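Local coordinates for protein ADP compounds hydrolase NudE (Escherichia coli, PDB 1VHZ) that hydrolyses ADP-ribose, NADH and diadenosine polyphosphates such as Ap3A and Ap2A, acting as a magnesium-dependent homodimeric Nudix hydrolase, at residues Q8-L13 / V29-S34; A51-P56 / M126-A131; H61-R66 / Q149-L154; L77-G82 / P164-A169; G105-T110 / D133-S138. One frame throughout, in Å; residues are numbered along the deposited sequence.

From the N terminus, contact 1 comes first and closes within the antiparallel N-terminal hairpin before any other contact opens. The remaining four lie in the Nudix domain and interlock. Segment 51-56 opens contact 2, and before it closes at 126-131 the chain has already begun contact 3 (61-66), contact 4 (77-82) and contact 5 (105-110), so contact 2 crosses all three. Contact 5 closes at 133-138, within the spans of contacts 3 and 4, which cross each other and finish at 149-154 and 164-169. Contacts 2, 3 and 5 pair strands of one mixed sheet, and contact 4 ties that sheet to the loop before helix 169-184.

Contact 1: residues Q8-L13 / V29-S34; sequences QKPTIL and VDLEFS
The N-terminal beta hairpin, strands 11-20 and 25-32, begins and ends here, with Thr-11 opposite Glu-32 and Ile-12 opposite Leu-31 in antiparallel register. Thr-11 N donates to Glu-32 O at 2.8 Å, and Glu-32 N returns the bond to Thr-11 O at 3.0 Å, making this a hydrogen-bonded pair. Two residues on, Leu-13 N donates to Asp-30 O at 2.7 Å. Ile-12 and Leu-31, the non-hydrogen-bonded pair, lie side by side. Ile-12 CG1 sits beside its backbone N (chi1 -55°), 3.9 Å from Leu-31 CD2, while CG2, anti to that N, rests against Val-29 CG1. Before the strand proper, Pro-10 lays CB over one face of the Phe-33 ring, toward its rim, a CH-pi contact 4.2 Å from the ring centroid. The side chain of Phe-33 is about 7 Å from the bound ADP-ribose. The far side of the sheet carries Glu-32, whose OE1 forms a salt bridge with Arg-38. At the frayed end a water takes over from direct pairing, donating to Gln-8 O at 2.7 Å and accepting from Ser-34 N at 3.0 Å. Backbone bonds thus hold the two strands together, while the apolar side with Pro-10 and Leu-31 packs on Tyr-68 of the second subunit.

Contact 2: residues A51-P56 / M126-A131; sequences AVMIVP and MNIVVA
Ala-51 O is gripped twice by Asn-127, once by its backbone N and once by its side-chain ND2, each at 2.9 Å. The two approaches differ: ND2 stands only slightly tilted from the carbonyl plane, whereas N comes from above it, 41° out. The first torsion of Asn-127 (chi1 -60°) puts CG on the side of the residue's own N-H, from where ND2 reaches the same oxygen. ND2 also bonds Glu-50 OE1, so two acceptors limit the rotation of the amide. From there the strands run parallel, Met-53 N to Asn-127 O, Val-129 N to Met-53 O, Val-55 N to Val-129 O and Ala-131 N to Val-55 O following in turn. On one face Met-126 folds back, bent at chi2 and chi3, and crosses Met-53 at about a right angle. Its SD rests 3.5 Å from Met-53 CB, and its CE packs on Ala-51 CB at 3.8 Å. Met-53, bent at chi3, puts CE against both Met-126 CG (3.6 Å) and Ile-128 CG1 (3.7 Å). On the opposite face Val-52 CG2 meets Val-129 CG2 at 3.8 Å, and Ile-54 CG2 meets Ala-131 CB at 3.7 Å. All twelve residues are buried, as befits the centre of the Nudix alpha-beta-alpha sandwich. Helix 90-102, with the probable metal ligand Glu-97 beside Ile-54, covers the Ile-54 face, helix 169-184 covers the methionines and Ile-128, and strands 80-83 and 104-116 flank the pair.

Contact 3: residues H61-R66 / Q149-L154; sequences HLILIR and QVRWPL
Leu-62 and Leu-64 are buried in the tight part of this antiparallel pairing, while Arg-151 and Gln-149 are exposed side chains. Leu-62 N donates an almost straight bond of 2.6 Å to Trp-152 O, and Leu-64 N does the same to Val-150 O at 2.7 Å. Leu-64 CG lies beside its backbone N (chi1 -65°), and CD2 beyond it presses on Trp-152 CB at 3.4 Å. Leu-62 CD1 meets Leu-154 CD2 at 3.3 Å, the two leucines crossing at about a right angle. Leu-77 of the next strand packs on Leu-64, Val-150 and Trp-152, and the indole NE1 is tied to His-156 O. On the other face the flat guanidinium of Arg-151 covers the CD1 methyl of the buried Ile-63, offset toward its rim, with NH1 3.1 Å from CD1. Pro-153 CA sits over one face of the His-61 ring, 4.0 Å from its centroid, a CH-pi contact, while His-61 ND1 bonds Asp-59 O. NE2 of Gln-149 makes a weak bond to Val-102 O. An outer strand, 149-153, thus joins strand 61-69, an arrangement that belongs to the mixed sheet of the Nudix fold.

Contact 4: residues L77-G82 / P164-A169; sequences LGFSKG and PDFNEA
A strand-to-loop contact joins Leu-77, at the end of strand 74-78, and Phe-79, in the link to strand 80-83, to Asp-165 and Phe-166 in the loop before helix 169-184, in the buried interior. One backbone bond fixes the loop: Leu-77 N donates to Asp-165 O at 2.9 Å, from above the carbonyl plane, 55° out of it. Leu-77 O in turn takes a CA-H...O contact from Phe-166 CA at 3.1 Å. The side-chain half is an offset edge-to-face pair, in which the edge of Phe-166 is turned toward the face of Phe-79 with planes at 83° and centroids 5.8 Å apart. CE2 of Phe-166 makes the nearest approach, 3.9 Å from Phe-79 CE1. Phe-166 CG is anti to its backbone N (chi1 174°), which starts the ring past Gly-78, CD2 lying 4.1 Å from the bare Gly-78 CA. Replacing Phe-166 by an alanine would probably leave Phe-79 without its edge partner and open a gap beside Gly-78. Lys-81 reaches from NZ to Phe-79 O at 2.8 Å, on a lone pair, and also bonds Asn-171 OD1. After Phe-166 the chain makes an inverse gamma turn at Asn-167, and Glu-168 takes the N-cap position of helix 169-184, its OE1 accepting from Asn-171 N; Ala-118 N of the second subunit bonds its OE2. Phe-166 packs on Leu-160 and Leu-161 of its loop and on Leu-175 of that helix, while Phe-79 packs on Leu-64 and Val-55 of neighbouring strands.

Contact 5: residues G105-T110 / D133-S138; sequences GANDLT and DLYPES
Gly-105 and Tyr-135 form an antiparallel hydrogen-bonded pair, Gly-105 N donating to Tyr-135 O at 2.8 Å and Tyr-135 N returning to Gly-105 O at 3.1 Å. A third backbone bond, Asn-107 N to Asp-133 O at 2.8 Å, spans the place where both strands turn a corner. There the side chains of those two residues add a bond of their own, Asn-107 ND2 to Asp-133 OD2 at 3.1 Å. The acceptor lies close to the amide plane, but ND2 comes in above the carboxylate plane, 66° out of it. The Tyr-135 ring folds across the strand onto Gly-105, covering its backbone with one face: CA lies 3.9 Å from the ring centroid, a CH-pi contact. What places it there is the first torsion, which sets CG between the backbone N and the carbonyl carbon (chi1 57°), and the glycine has no CB to obstruct the ring. Beside it Asn-107 OD1 approaches Tyr-135 CE2 at 3.3 Å. An alanine in place of Tyr-135 would probably leave the Gly-105 backbone uncovered and Asn-107 without its neighbour on that side. On the opposite face of the sheet Ala-106 CB packs against Leu-134 CD2 at 3.5 Å. Asn-95 OD1 accepts from Ala-106 N, linking the pair to helix 90-102, on which Tyr-135 also packs through Asn-95 and Lys-99. A cross-strand aromatic shielding a glycine is a recurring antiparallel-sheet motif, and here it marks the end of hairpin 104-116/125-136 of the Nudix fold, next to the Nudix-box helix.

Contact 1: residues Q8-L13 / V29-S34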
# COMPACT_ATOMS: atom_id res chain seq x y z
N GLN A 8 -12.46 0.18 -22.66
CA GLN A 8 -13.54 1.14 -22.56
C GLN A 8 -14.01 1.14 -21.09
O GLN A 8 -14.45 0.12 -20.56
CB GLN A 8 -14.70 0.88 -23.51
CG GLN A 8 -15.84 1.87 -23.35
CD GLN A 8 -16.90 1.81 -24.43
OE1 GLN A 8 -16.63 2.17 -25.58
NE2 GLN A 8 -18.11 1.39 -24.08
N LYS A 9 -13.89 2.29 -20.43
CA LYS A 9 -14.32 2.32 -19.04
C LYS A 9 -15.83 2.10 -18.90
O LYS A 9 -16.61 2.57 -19.72
CB LYS A 9 -13.99 3.65 -18.37
CG LYS A 9 -12.51 3.98 -18.29
CD LYS A 9 -12.29 5.02 -17.19
CE LYS A 9 -11.41 6.16 -17.68
NZ LYS A 9 -11.64 7.40 -16.89
N PRO A 10 -16.20 1.47 -17.80
CA PRO A 10 -17.59 1.23 -17.48
C PRO A 10 -18.26 2.58 -17.22
O PRO A 10 -17.57 3.55 -16.89
CB PRO A 10 -17.55 0.46 -16.16
CG PRO A 10 -16.19 0.69 -15.59
CD PRO A 10 -15.28 0.90 -16.78
N THR A 11 -19.58 2.62 -17.34
CA THR A 11 -20.26 3.88 -17.04
C THR A 11 -20.79 3.79 -15.61
O THR A 11 -21.28 2.74 -15.18
CB THR A 11 -21.31 4.28 -18.07
OG1 THR A 11 -22.56 4.69 -17.49
CG2 THR A 11 -21.55 3.21 -19.10
N ILE A 12 -20.65 4.87 -14.87
CA ILE A 12 -21.16 4.92 -13.48
C ILE A 12 -22.64 5.24 -13.57
O ILE A 12 -22.96 6.32 -14.08
CB ILE A 12 -20.41 6.01 -12.69
CG1 ILE A 12 -18.91 5.71 -12.83
CG2 ILE A 12 -20.89 6.08 -11.26
CD1 ILE A 12 -18.02 6.04 -11.69
N LEU A 13 -23.51 4.32 -13.19
CA LEU A 13 -24.95 4.56 -13.31
C LEU A 13 -25.51 5.36 -12.14
O LEU A 13 -26.43 6.15 -12.32
CB LEU A 13 -25.72 3.23 -13.37
CG LEU A 13 -25.28 2.31 -14.51
CD1 LEU A 13 -25.76 0.88 -14.28
CD2 LEU A 13 -25.74 2.89 -15.84
N VAL A 29 -21.57 2.01 -5.67
CA VAL A 29 -21.50 2.50 -7.04
C VAL A 29 -22.09 1.50 -8.03
O VAL A 29 -21.60 0.38 -8.11
CB VAL A 29 -20.03 2.75 -7.47
CG1 VAL A 29 -19.96 3.33 -8.87
CG2 VAL A 29 -19.31 3.69 -6.51
N ASP A 30 -23.14 1.90 -8.74
CA ASP A 30 -23.72 1.03 -9.75
C ASP A 30 -22.92 1.24 -11.05
O ASP A 30 -22.74 2.37 -11.48
CB ASP A 30 -25.19 1.32 -10.02
CG ASP A 30 -26.08 0.67 -8.98
OD1 ASP A 30 -26.56 -0.44 -9.24
OD2 ASP A 30 -26.26 1.26 -7.90
N LEU A 31 -22.43 0.14 -11.62
CA LEU A 31 -21.64 0.22 -12.82
C LEU A 31 -22.17 -0.64 -13.97
O LEU A 31 -22.70 -1.72 -13.76
CB LEU A 31 -20.22 -0.35 -12.54
CG LEU A 31 -19.27 0.53 -11.75
CD1 LEU A 31 -17.98 -0.22 -11.46
CD2 LEU A 31 -18.99 1.83 -12.50
N GLU A 32 -21.87 -0.17 -15.18
CA GLU A 32 -22.23 -0.91 -16.37
C GLU A 32 -20.95 -1.02 -17.21
O GLU A 32 -20.50 -0.00 -17.72
CB GLU A 32 -23.35 -0.36 -17.24
CG GLU A 32 -23.81 -1.43 -18.26
CD GLU A 32 -24.98 -0.92 -19.08
OE1 GLU A 32 -26.07 -0.70 -18.51
OE2 GLU A 32 -24.82 -0.72 -20.30
N PHE A 33 -20.40 -2.23 -17.25
CA PHE A 33 -19.19 -2.42 -18.04
C PHE A 33 -19.48 -2.38 -19.53
O PHE A 33 -20.63 -2.38 -19.96
CB PHE A 33 -18.51 -3.73 -17.62
CG PHE A 33 -17.96 -3.63 -16.22
CD1 PHE A 33 -18.75 -3.92 -15.12
CD2 PHE A 33 -16.65 -3.21 -16.01
CE1 PHE A 33 -18.24 -3.83 -13.84
CE2 PHE A 33 -16.14 -3.10 -14.73
CZ PHE A 33 -16.94 -3.40 -13.64
N SER A 34 -18.45 -2.28 -20.35
CA SER A 34 -18.52 -2.22 -21.78
C SER A 34 -19.28 -3.36 -22.46
O SER A 34 -19.78 -3.16 -23.55
CB SER A 34 -17.07 -2.25 -22.38
OG SER A 34 -16.79 -0.86 -22.58
O HOH W 1 -15.82 -1.67 -19.14
O HOH W 2 -18.33 1.11 -21.31

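Contact 2: residues A51-P56 / M126-A131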
# COMPACT_ATOMS: atom_id res chain seq x y z
N ALA A 51 -1.72 12.63 0.91
CA ALA A 51 -0.82 12.37 2.00
C ALA A 51 0.63 12.59 1.59
O ALA A 51 0.98 12.64 0.41
CB ALA A 51 -1.01 10.94 2.52
N VAL A 52 1.47 12.71 2.62
CA VAL A 52 2.90 12.90 2.43
C VAL A 52 3.65 12.00 3.41
O VAL A 52 3.19 11.73 4.53
CB VAL A 52 3.34 14.37 2.62
CG1 VAL A 52 3.15 14.84 4.05
CG2 VAL A 52 4.80 14.57 2.21
N MET A 53 4.73 11.40 2.95
CA MET A 53 5.56 10.54 3.80
C MET A 53 6.97 11.12 3.69
O MET A 53 7.42 11.43 2.58
CB MET A 53 5.49 9.07 3.43
CG MET A 53 6.77 8.28 3.69
SD MET A 53 6.62 6.50 3.32
CE MET A 53 5.41 6.60 2.01
N ILE A 54 7.62 11.33 4.82
CA ILE A 54 8.95 11.94 4.81
C ILE A 54 10.03 10.99 5.29
O ILE A 54 9.91 10.31 6.30
CB ILE A 54 9.01 13.19 5.71
CG1 ILE A 54 7.82 14.10 5.44
CG2 ILE A 54 10.31 13.95 5.50
CD1 ILE A 54 6.60 13.78 6.27
N VAL A 55 11.11 10.96 4.53
CA VAL A 55 12.27 10.15 4.80
C VAL A 55 13.47 11.07 5.08
O VAL A 55 14.18 11.49 4.16
CB VAL A 55 12.57 9.23 3.60
CG1 VAL A 55 13.79 8.37 3.88
CG2 VAL A 55 11.36 8.32 3.30
N PRO A 56 13.70 11.36 6.35
CA PRO A 56 14.79 12.19 6.79
C PRO A 56 16.10 11.43 6.88
O PRO A 56 16.17 10.29 7.34
CB PRO A 56 14.38 12.68 8.17
CG PRO A 56 13.05 12.08 8.46
CD PRO A 56 12.88 10.93 7.51
N MET A 126 -0.16 9.05 -2.04
CA MET A 126 0.90 9.27 -1.06
C MET A 126 2.13 9.84 -1.75
O MET A 126 2.67 9.28 -2.70
CB MET A 126 1.18 7.96 -0.34
CG MET A 126 2.46 7.92 0.49
SD MET A 126 2.38 9.05 1.88
CE MET A 126 1.41 8.10 3.04
N ASN A 127 2.59 11.00 -1.29
CA ASN A 127 3.76 11.63 -1.88
C ASN A 127 4.98 11.34 -1.00
O ASN A 127 4.94 11.63 0.21
CB ASN A 127 3.57 13.15 -2.03
CG ASN A 127 2.39 13.49 -2.93
OD1 ASN A 127 2.53 13.60 -4.13
ND2 ASN A 127 1.20 13.63 -2.34
N ILE A 128 6.01 10.75 -1.59
CA ILE A 128 7.23 10.42 -0.87
C ILE A 128 8.27 11.52 -1.00
O ILE A 128 8.68 11.92 -2.10
CB ILE A 128 7.82 9.08 -1.36
CG1 ILE A 128 6.79 7.97 -1.09
CG2 ILE A 128 9.13 8.77 -0.66
CD1 ILE A 128 7.07 6.68 -1.85
N VAL A 129 8.69 12.09 0.12
CA VAL A 129 9.68 13.17 0.09
C VAL A 129 10.92 12.82 0.91
O VAL A 129 10.77 12.30 2.01
CB VAL A 129 9.06 14.46 0.68
CG1 VAL A 129 10.07 15.59 0.76
CG2 VAL A 129 7.84 14.91 -0.10
N VAL A 130 12.11 13.16 0.42
CA VAL A 130 13.34 12.92 1.18
C VAL A 130 13.77 14.26 1.79
O VAL A 130 13.76 15.27 1.09
CB VAL A 130 14.50 12.40 0.31
CG1 VAL A 130 15.76 12.12 1.14
CG2 VAL A 130 14.07 11.15 -0.43
N ALA A 131 14.08 14.26 3.08
CA ALA A 131 14.49 15.43 3.82
C ALA A 131 15.94 15.37 4.27
O ALA A 131 16.34 14.39 4.93
CB ALA A 131 13.66 15.53 5.10

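Contact 3: residues H61-R66 / Q149-L154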
# COMPACT_ATOMS: atom_id res chain seq x y z
N HIS A 61 22.30 8.38 8.44
CA HIS A 61 21.30 7.56 9.06
C HIS A 61 19.90 8.04 8.60
O HIS A 61 19.68 9.18 8.25
CB HIS A 61 21.31 7.61 10.60
CG HIS A 61 22.45 6.87 11.24
ND1 HIS A 61 23.76 7.27 11.11
CD2 HIS A 61 22.48 5.75 12.01
CE1 HIS A 61 24.55 6.43 11.76
NE2 HIS A 61 23.79 5.51 12.33
N LEU A 62 19.00 7.08 8.56
CA LEU A 62 17.60 7.35 8.28
C LEU A 62 17.01 7.71 9.67
O LEU A 62 17.57 7.22 10.66
CB LEU A 62 16.91 6.06 7.86
CG LEU A 62 16.51 5.80 6.44
CD1 LEU A 62 17.22 6.66 5.42
CD2 LEU A 62 16.67 4.32 6.10
N ILE A 63 15.99 8.52 9.74
CA ILE A 63 15.34 8.82 11.00
C ILE A 63 13.95 8.14 10.91
O ILE A 63 13.15 8.58 10.08
CB ILE A 63 15.08 10.29 11.34
CG1 ILE A 63 16.35 11.13 11.35
CG2 ILE A 63 14.39 10.35 12.70
CD1 ILE A 63 17.42 10.64 12.30
N LEU A 64 13.73 7.09 11.68
CA LEU A 64 12.44 6.39 11.65
C LEU A 64 11.68 6.75 12.92
O LEU A 64 12.32 7.23 13.85
CB LEU A 64 12.64 4.88 11.70
CG LEU A 64 13.35 4.13 10.58
CD1 LEU A 64 12.61 4.27 9.27
CD2 LEU A 64 14.79 4.56 10.41
N ILE A 65 10.38 6.46 12.96
CA ILE A 65 9.61 6.70 14.15
C ILE A 65 8.77 5.46 14.51
O ILE A 65 8.51 4.62 13.66
CB ILE A 65 8.66 7.91 14.07
CG1 ILE A 65 7.81 7.81 12.79
CG2 ILE A 65 9.43 9.23 14.09
CD1 ILE A 65 6.54 8.61 12.84
N ARG A 66 8.40 5.34 15.79
CA ARG A 66 7.56 4.26 16.28
C ARG A 66 6.19 4.90 16.53
O ARG A 66 6.11 5.96 17.14
CB ARG A 66 8.15 3.57 17.49
CG ARG A 66 9.50 2.91 17.20
CD ARG A 66 10.08 2.20 18.43
NE ARG A 66 11.33 1.54 18.07
CZ ARG A 66 11.49 0.41 17.40
NH1 ARG A 66 12.73 -0.04 17.15
NH2 ARG A 66 10.44 -0.30 16.95
N GLN A 149 12.02 8.09 18.19
CA GLN A 149 12.84 8.13 17.00
C GLN A 149 13.86 7.01 16.98
O GLN A 149 14.32 6.54 18.02
CB GLN A 149 13.58 9.49 16.91
CG GLN A 149 12.65 10.62 16.55
CD GLN A 149 13.27 11.99 16.61
OE1 GLN A 149 14.39 12.19 16.14
NE2 GLN A 149 12.53 12.96 17.15
N VAL A 150 14.13 6.49 15.79
CA VAL A 150 15.11 5.42 15.61
C VAL A 150 16.08 5.80 14.48
O VAL A 150 15.64 6.06 13.35
CB VAL A 150 14.49 4.06 15.29
CG1 VAL A 150 15.60 2.99 15.16
CG2 VAL A 150 13.50 3.61 16.35
N ARG A 151 17.35 5.91 14.80
CA ARG A 151 18.37 6.22 13.80
C ARG A 151 18.83 4.90 13.17
O ARG A 151 19.16 3.96 13.89
CB ARG A 151 19.55 6.97 14.44
CG ARG A 151 19.22 8.47 14.52
CD ARG A 151 20.07 9.18 15.57
NE ARG A 151 20.39 10.53 15.13
CZ ARG A 151 19.53 11.52 14.96
NH1 ARG A 151 18.23 11.36 15.20
NH2 ARG A 151 19.97 12.70 14.54
N TRP A 152 18.73 4.81 11.86
CA TRP A 152 19.06 3.60 11.12
C TRP A 152 20.06 3.90 10.02
O TRP A 152 19.78 4.72 9.14
CB TRP A 152 17.77 3.03 10.51
CG TRP A 152 17.90 1.57 10.17
CD1 TRP A 152 18.55 1.01 9.11
CD2 TRP A 152 17.32 0.49 10.92
NE1 TRP A 152 18.42 -0.36 9.14
CE2 TRP A 152 17.66 -0.70 10.25
CE3 TRP A 152 16.54 0.42 12.08
CZ2 TRP A 152 17.26 -1.95 10.72
CZ3 TRP A 152 16.14 -0.82 12.56
CH2 TRP A 152 16.52 -1.99 11.86
N PRO A 153 21.22 3.25 10.08
CA PRO A 153 22.28 3.50 9.13
C PRO A 153 21.89 3.18 7.70
O PRO A 153 21.38 2.10 7.42
CB PRO A 153 23.44 2.66 9.60
CG PRO A 153 23.02 1.91 10.79
CD PRO A 153 21.60 2.27 11.12
N LEU A 154 22.23 4.09 6.79
CA LEU A 154 21.95 3.91 5.37
C LEU A 154 22.62 2.65 4.84
O LEU A 154 22.05 1.91 4.03
CB LEU A 154 22.53 5.09 4.55
CG LEU A 154 21.78 6.42 4.66
CD1 LEU A 154 22.40 7.45 3.71
CD2 LEU A 154 20.31 6.24 4.36

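Contact 4: residues L77-G82 / P164-A169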
# COMPACT_ATOMS: atom_id res chain seq x y z
N LEU A 77 7.12 0.57 12.97
CA LEU A 77 8.42 1.19 12.86
C LEU A 77 8.45 1.70 11.40
O LEU A 77 8.17 0.89 10.50
CB LEU A 77 9.58 0.22 13.03
CG LEU A 77 10.97 0.78 12.67
CD1 LEU A 77 11.34 1.95 13.58
CD2 LEU A 77 12.05 -0.30 12.76
N GLY A 78 8.66 2.99 11.19
CA GLY A 78 8.65 3.45 9.80
C GLY A 78 8.87 4.94 9.64
O GLY A 78 9.39 5.61 10.51
N PHE A 79 8.49 5.42 8.47
CA PHE A 79 8.65 6.82 8.11
C PHE A 79 7.45 7.65 8.54
O PHE A 79 6.31 7.19 8.56
CB PHE A 79 8.90 6.95 6.60
CG PHE A 79 10.07 6.12 6.13
CD1 PHE A 79 9.88 5.08 5.25
CD2 PHE A 79 11.35 6.39 6.61
CE1 PHE A 79 10.97 4.32 4.82
CE2 PHE A 79 12.42 5.63 6.19
CZ PHE A 79 12.24 4.59 5.29
N SER A 80 7.76 8.87 8.92
CA SER A 80 6.75 9.86 9.34
C SER A 80 5.81 10.12 8.20
O SER A 80 6.19 10.20 7.02
CB SER A 80 7.56 11.07 9.86
OG SER A 80 6.87 12.27 9.57
N LYS A 81 4.52 10.16 8.45
CA LYS A 81 3.48 10.34 7.46
C LYS A 81 2.41 11.31 7.97
O LYS A 81 2.12 11.31 9.18
CB LYS A 81 2.74 8.98 7.25
CG LYS A 81 3.58 7.90 6.64
CD LYS A 81 3.02 6.50 6.69
CE LYS A 81 4.08 5.44 6.36
NZ LYS A 81 4.90 4.99 7.53
N GLY A 82 1.76 12.00 7.06
CA GLY A 82 0.68 12.93 7.43
C GLY A 82 -0.08 13.35 6.17
O GLY A 82 0.18 12.90 5.06
N PRO A 164 9.16 -7.13 10.92
CA PRO A 164 7.75 -7.15 10.59
C PRO A 164 7.03 -5.86 10.92
O PRO A 164 6.03 -5.53 10.25
CB PRO A 164 7.19 -8.34 11.39
CG PRO A 164 8.40 -9.22 11.57
CD PRO A 164 9.54 -8.26 11.81
N ASP A 165 7.46 -5.08 11.91
CA ASP A 165 6.85 -3.82 12.29
C ASP A 165 7.02 -2.74 11.22
O ASP A 165 6.37 -1.68 11.29
CB ASP A 165 7.48 -3.27 13.58
CG ASP A 165 7.15 -4.13 14.80
OD1 ASP A 165 7.93 -4.09 15.77
OD2 ASP A 165 6.11 -4.81 14.76
N PHE A 166 8.01 -2.90 10.36
CA PHE A 166 8.30 -2.00 9.29
C PHE A 166 7.68 -2.46 7.97
O PHE A 166 7.42 -1.63 7.11
CB PHE A 166 9.84 -1.93 9.07
CG PHE A 166 10.23 -1.11 7.86
CD1 PHE A 166 10.44 -1.71 6.64
CD2 PHE A 166 10.39 0.27 7.96
CE1 PHE A 166 10.82 -0.97 5.53
CE2 PHE A 166 10.76 1.01 6.86
CZ PHE A 166 10.97 0.39 5.63
N ASN A 167 7.49 -3.77 7.78
CA ASN A 167 7.02 -4.31 6.51
C ASN A 167 5.61 -3.98 6.10
O ASN A 167 4.71 -4.82 6.09
CB ASN A 167 7.33 -5.82 6.44
CG ASN A 167 8.84 -6.04 6.33
OD1 ASN A 167 9.59 -5.15 5.92
ND2 ASN A 167 9.34 -7.19 6.71
N GLU A 168 5.39 -2.74 5.71
CA GLU A 168 4.14 -2.16 5.26
C GLU A 168 4.39 -1.64 3.84
O GLU A 168 5.46 -1.06 3.60
CB GLU A 168 3.67 -1.10 6.24
CG GLU A 168 2.31 -0.50 5.95
CD GLU A 168 2.37 0.63 4.94
OE1 GLU A 168 3.47 1.19 4.73
OE2 GLU A 168 1.32 0.97 4.38
N ALA A 169 3.47 -1.85 2.91
CA ALA A 169 3.68 -1.49 1.52
C ALA A 169 4.21 -0.10 1.23
O ALA A 169 5.03 0.02 0.28
CB ALA A 169 2.45 -1.77 0.64

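Contact 5: residues G105-T110 / D133-S138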
# COMPACT_ATOMS: atom_id res chain seq x y z
N GLY A 105 13.19 20.76 10.89
CA GLY A 105 12.71 21.27 9.60
C GLY A 105 13.81 20.79 8.64
O GLY A 105 14.82 20.28 9.16
N ALA A 106 13.68 20.94 7.34
CA ALA A 106 14.76 20.49 6.46
C ALA A 106 15.03 21.56 5.41
O ALA A 106 14.06 22.09 4.88
CB ALA A 106 14.39 19.18 5.78
N ASN A 107 16.29 21.87 5.10
CA ASN A 107 16.54 22.87 4.06
C ASN A 107 16.54 22.21 2.69
O ASN A 107 16.47 22.91 1.68
CB ASN A 107 17.89 23.57 4.25
CG ASN A 107 17.89 24.43 5.51
OD1 ASN A 107 16.94 25.18 5.75
ND2 ASN A 107 18.92 24.30 6.33
N ASP A 108 16.61 20.88 2.64
CA ASP A 108 16.65 20.21 1.34
C ASP A 108 15.61 19.10 1.25
O ASP A 108 15.80 17.97 1.69
CB ASP A 108 18.09 19.73 1.12
CG ASP A 108 18.32 19.07 -0.22
OD1 ASP A 108 19.38 18.45 -0.44
OD2 ASP A 108 17.44 19.14 -1.10
N LEU A 109 14.50 19.41 0.59
CA LEU A 109 13.40 18.48 0.42
C LEU A 109 13.24 18.05 -1.02
O LEU A 109 13.24 18.88 -1.93
CB LEU A 109 12.11 19.09 0.97
CG LEU A 109 12.08 19.32 2.48
CD1 LEU A 109 11.04 20.36 2.87
CD2 LEU A 109 11.82 18.01 3.21
N THR A 110 13.21 16.72 -1.26
CA THR A 110 13.07 16.25 -2.62
C THR A 110 11.90 15.29 -2.78
O THR A 110 11.66 14.36 -2.02
CB THR A 110 14.30 15.89 -3.41
OG1 THR A 110 14.29 14.65 -4.11
CG2 THR A 110 15.61 16.07 -2.71
N ASP A 133 19.60 18.05 5.35
CA ASP A 133 20.05 19.33 5.86
C ASP A 133 19.02 19.86 6.85
O ASP A 133 18.36 20.88 6.66
CB ASP A 133 20.35 20.32 4.75
CG ASP A 133 20.99 21.59 5.32
OD1 ASP A 133 21.55 21.51 6.43
OD2 ASP A 133 20.90 22.64 4.67
N LEU A 134 18.86 19.09 7.93
CA LEU A 134 17.90 19.39 8.98
C LEU A 134 18.39 20.41 10.00
O LEU A 134 19.58 20.53 10.24
CB LEU A 134 17.55 18.11 9.75
CG LEU A 134 17.29 16.83 8.98
CD1 LEU A 134 16.71 15.75 9.90
CD2 LEU A 134 16.35 17.05 7.80
N TYR A 135 17.44 21.06 10.64
CA TYR A 135 17.71 22.05 11.67
C TYR A 135 16.58 21.93 12.70
O TYR A 135 15.46 21.57 12.30
CB TYR A 135 17.77 23.48 11.11
CG TYR A 135 16.51 23.88 10.38
CD1 TYR A 135 15.41 24.39 11.04
CD2 TYR A 135 16.41 23.67 9.01
CE1 TYR A 135 14.25 24.73 10.36
CE2 TYR A 135 15.26 24.01 8.31
CZ TYR A 135 14.19 24.54 9.00
OH TYR A 135 13.04 24.87 8.30
N PRO A 136 16.89 22.13 13.97
CA PRO A 136 15.92 22.05 15.03
C PRO A 136 14.82 23.09 14.92
O PRO A 136 15.07 24.28 14.74
CB PRO A 136 16.72 22.27 16.32
CG PRO A 136 18.15 22.27 15.94
CD PRO A 136 18.23 22.53 14.46
N GLU A 137 13.58 22.66 15.02
CA GLU A 137 12.41 23.52 14.96
C GLU A 137 11.19 22.61 15.22
O GLU A 137 10.95 21.67 14.48
CB GLU A 137 12.19 24.31 13.70
CG GLU A 137 10.92 25.15 13.77
CD GLU A 137 10.64 26.00 12.56
OE1 GLU A 137 9.48 26.46 12.39
OE2 GLU A 137 11.54 26.26 11.74
N SER A 138 10.46 22.97 16.25
CA SER A 138 9.32 22.17 16.66
C SER A 138 7.99 22.86 16.47
O SER A 138 7.89 24.08 16.51
CB SER A 138 9.57 21.81 18.14
OG SER A 138 8.52 21.03 18.64